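Local atomic coordinates of probable transcriptional regulator WhiB7 (Mycobacterium tuberculosis, PDB entry 7KUG), a protein that acts as a probably redox-responsive, [4Fe-4S] cluster-binding transcriptional regulator whose overproduction raises expression of at least ten genes. Residues A39-C43 / V65-I70. The protein carries 2 engineered substitutions. Residues are numbered along the deposited sequence; the frame is centred on the assembly and turned at random.
Sequences AKTMC and VWGGEI. Engineered in segment 39-43: Met42 (natural residue Leu). With SF4 (iron/sulfur cluster), chain E.
The [4Fe-4S] pocket of this WhiB-family protein is walled here by helical residues 39-43 and the beta hairpin 65-70. Cys43 N donates to Ala39 O (3.2 Å) in the helix; in the hairpin, a type I' turn from Trp66 to Glu69 is closed by Trp66 N to Glu69 O (3.0 Å) and Glu69 N to Trp66 O (2.9 Å). Gly67 (phi/psi 54/30) and Gly68 (74/19) occupy the turn. The turn abuts the helix, Lys40 CA 4.2 Å from Gly68 CA and Cys43 CB 3.3 Å from Gly68 CA, where a side chain on Gly68 would crowd Cys43. Cys43 SG (chi1 m) binds FE4 at 2.3 Å, while Gly67 CA lies 3.5 Å from cluster S2. Val65 (chi1 t) has CG2 3.9 Å from Ala39 CB and CG1 3.9 Å from Cys43 SG. Lys40 runs along the hairpin, its CD 3.7 Å from Ile70 CD1 and its NZ in a long salt bridge with Glu69 OE1 (4.0 Å), which two waters also bridge; another water links Lys40 O and Gly68 O. Cys20, Cys46 and Cys52 also belong to the pocket, and this glycine turn against a cysteine-bearing helix is characteristic of the Wbl-type iron-sulfur fold.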
ATOM      1  N   ALA A  39     -14.225  -4.969   7.292  1.00 21.19           N
ATOM      2  CA  ALA A  39     -13.683  -4.633   5.957  1.00 20.05           C
ATOM      3  C   ALA A  39     -14.226  -5.624   4.922  1.00 17.34           C
ATOM      4  O   ALA A  39     -14.640  -5.188   3.831  1.00 19.24           O
ATOM      5  CB  ALA A  39     -12.171  -4.625   5.984  1.00 22.27           C
ATOM      6  N   LYS A  40     -14.222  -6.919   5.242  1.00 19.04           N
ATOM      7  CA  LYS A  40     -14.767  -7.958   4.332  1.00 19.71           C
ATOM      8  C   LYS A  40     -16.218  -7.609   3.977  1.00 19.64           C
ATOM      9  O   LYS A  40     -16.619  -7.811   2.811  1.00 18.50           O
ATOM     10  CB  LYS A  40     -14.709  -9.340   4.972  1.00 21.99           C
ATOM     11  CG  LYS A  40     -13.342  -9.998   4.952  1.00 23.77           C
ATOM     12  CD  LYS A  40     -13.373 -11.377   5.538  1.00 26.34           C
ATOM     13  CE  LYS A  40     -14.133 -12.360   4.684  1.00 25.98           C
ATOM     14  NZ  LYS A  40     -13.914 -13.744   5.163  1.00 31.18           N
ATOM     15  N   THR A  41     -16.991  -7.112   4.938  1.00 18.99           N
ATOM     16  CA  THR A  41     -18.430  -6.843   4.725  1.00 19.09           C
ATOM     17  C   THR A  41     -18.572  -5.612   3.829  1.00 20.12           C
ATOM     18  O   THR A  41     -19.444  -5.602   2.931  1.00 19.02           O
ATOM     19  CB  THR A  41     -19.167  -6.690   6.060  1.00 20.79           C
ATOM     20  OG1 THR A  41     -18.998  -7.917   6.767  1.00 22.55           O
ATOM     21  CG2 THR A  41     -20.641  -6.397   5.895  1.00 21.01           C
HETATM   22  N   MSE A  42     -17.726  -4.607   4.033  1.00 20.85           N
HETATM   23  CA  MSE A  42     -17.742  -3.384   3.195  1.00 18.84           C
HETATM   24  C   MSE A  42     -17.587  -3.774   1.723  1.00 18.27           C
HETATM   25  O   MSE A  42     -18.267  -3.180   0.892  1.00 19.23           O
HETATM   26  CB  MSE A  42     -16.612  -2.429   3.585  1.00 20.05           C
HETATM   27  CG  MSE A  42     -16.729  -1.897   4.980  1.00 18.14           C
HETATM   28 SE   MSE A  42     -18.105  -0.548   5.170  0.90 18.86          SE
HETATM   29  CE  MSE A  42     -17.131   1.030   4.514  1.00 22.65           C
ATOM     30  N   CYS A  43     -16.673  -4.705   1.412  1.00 19.53           N
ATOM     31  CA  CYS A  43     -16.317  -5.059   0.019  1.00 17.44           C
ATOM     32  C   CYS A  43     -17.502  -5.713  -0.702  1.00 17.61           C
ATOM     33  O   CYS A  43     -17.505  -5.732  -1.926  1.00 18.00           O
ATOM     34  CB  CYS A  43     -15.139  -6.026  -0.027  1.00 17.66           C
ATOM     35  SG  CYS A  43     -13.534  -5.303   0.405  1.00 18.89           S
ATOM     36  N   VAL A  65      -7.430  -6.780   3.398  1.00 17.73           N
ATOM     37  CA  VAL A  65      -8.694  -7.266   2.786  1.00 17.34           C
ATOM     38  C   VAL A  65      -8.763  -6.721   1.366  1.00 16.89           C
ATOM     39  O   VAL A  65      -8.688  -5.504   1.156  1.00 16.33           O
ATOM     40  CB  VAL A  65      -9.918  -6.905   3.640  1.00 16.74           C
ATOM     41  CG1 VAL A  65     -11.221  -7.182   2.897  1.00 17.41           C
ATOM     42  CG2 VAL A  65      -9.870  -7.657   4.963  1.00 17.64           C
ATOM     43  N   TRP A  66      -8.913  -7.624   0.415  1.00 16.93           N
ATOM     44  CA  TRP A  66      -8.997  -7.305  -1.019  1.00 15.38           C
ATOM     45  C   TRP A  66     -10.144  -8.153  -1.562  1.00 18.10           C
ATOM     46  O   TRP A  66     -10.156  -9.345  -1.243  1.00 18.97           O
ATOM     47  CB  TRP A  66      -7.691  -7.638  -1.753  1.00 18.27           C
ATOM     48  CG  TRP A  66      -6.446  -7.074  -1.160  1.00 17.82           C
ATOM     49  CD1 TRP A  66      -5.806  -7.530  -0.045  1.00 18.88           C
ATOM     50  CD2 TRP A  66      -5.663  -5.977  -1.663  1.00 19.26           C
ATOM     51  NE1 TRP A  66      -4.685  -6.784   0.185  1.00 19.35           N
ATOM     52  CE2 TRP A  66      -4.568  -5.831  -0.787  1.00 18.93           C
ATOM     53  CE3 TRP A  66      -5.771  -5.122  -2.761  1.00 19.55           C
ATOM     54  CZ2 TRP A  66      -3.594  -4.846  -0.977  1.00 18.69           C
ATOM     55  CZ3 TRP A  66      -4.804  -4.160  -2.958  1.00 21.63           C
ATOM     56  CH2 TRP A  66      -3.738  -4.024  -2.070  1.00 19.40           C
ATOM     57  N   GLY A  67     -11.040  -7.564  -2.358  1.00 19.32           N
ATOM     58  CA  GLY A  67     -12.147  -8.309  -2.979  1.00 18.90           C
ATOM     59  C   GLY A  67     -12.956  -9.061  -1.935  1.00 18.60           C
ATOM     60  O   GLY A  67     -13.464 -10.148  -2.251  1.00 21.31           O
ATOM     61  N   GLY A  68     -13.019  -8.523  -0.707  1.00 18.45           N
ATOM     62  CA  GLY A  68     -13.824  -9.064   0.403  1.00 18.55           C
ATOM     63  C   GLY A  68     -13.226 -10.322   0.992  1.00 18.77           C
ATOM     64  O   GLY A  68     -13.953 -11.049   1.680  1.00 21.49           O
ATOM     65  N   GLU A  69     -11.940 -10.571   0.759  1.00 17.36           N
ATOM     66  CA  GLU A  69     -11.216 -11.711   1.379  1.00 20.30           C
ATOM     67  C   GLU A  69      -9.981 -11.214   2.156  1.00 18.88           C
ATOM     68  O   GLU A  69      -9.325 -10.248   1.721  1.00 19.16           O
ATOM     69  CB  GLU A  69     -10.800 -12.724   0.313  1.00 20.61           C
ATOM     70  CG  GLU A  69     -11.979 -13.355  -0.425  1.00 22.25           C
ATOM     71  CD  GLU A  69     -12.929 -14.175   0.433  1.00 23.66           C
ATOM     72  OE1 GLU A  69     -12.537 -14.606   1.543  1.00 26.03           O
ATOM     73  OE2 GLU A  69     -14.065 -14.412  -0.039  1.00 27.82           O
ATOM     74  N   ILE A  70      -9.635 -11.897   3.246  1.00 19.18           N
ATOM     75  CA  ILE A  70      -8.383 -11.632   3.999  1.00 19.72           C
ATOM     76  C   ILE A  70      -7.226 -12.335   3.298  1.00 20.74           C
ATOM     77  O   ILE A  70      -7.321 -13.552   3.063  1.00 20.91           O
ATOM     78  CB  ILE A  70      -8.505 -12.090   5.462  1.00 21.64           C
ATOM     79  CG1 ILE A  70      -9.594 -11.297   6.187  1.00 21.92           C
ATOM     80  CG2 ILE A  70      -7.160 -12.026   6.172  1.00 23.89           C
ATOM     81  CD1 ILE A  70     -10.195 -12.044   7.345  1.00 26.54           C
TER
HETATM   82 FE1  SF4 E 101     -13.754  -2.908  -3.804  1.00 20.61          FE
HETATM   83 FE2  SF4 E 101     -11.911  -1.661  -2.259  1.00 19.60          FE
HETATM   84 FE3  SF4 E 101     -11.285  -3.976  -3.601  1.00 19.45          FE
HETATM   85 FE4  SF4 E 101     -12.994  -4.037  -1.440  1.00 18.34          FE
HETATM   86  S1  SF4 E 101     -10.861  -3.405  -1.533  1.00 18.76           S
HETATM   87  S2  SF4 E 101     -13.231  -5.014  -3.378  1.00 17.56           S
HETATM   88  S3  SF4 E 101     -14.037  -2.150  -1.732  1.00 17.34           S
HETATM   89  S4  SF4 E 101     -11.827  -2.055  -4.416  1.00 20.51           S
HETATM   90  O   HOH W   1     -16.570 -10.443   1.843  1.00 22.97           O
HETATM   91  O   HOH W   2     -11.265 -14.296   3.793  1.00 25.74           O
HETATM   92  O   HOH W   3     -15.237 -15.095   2.758  1.00 41.32           O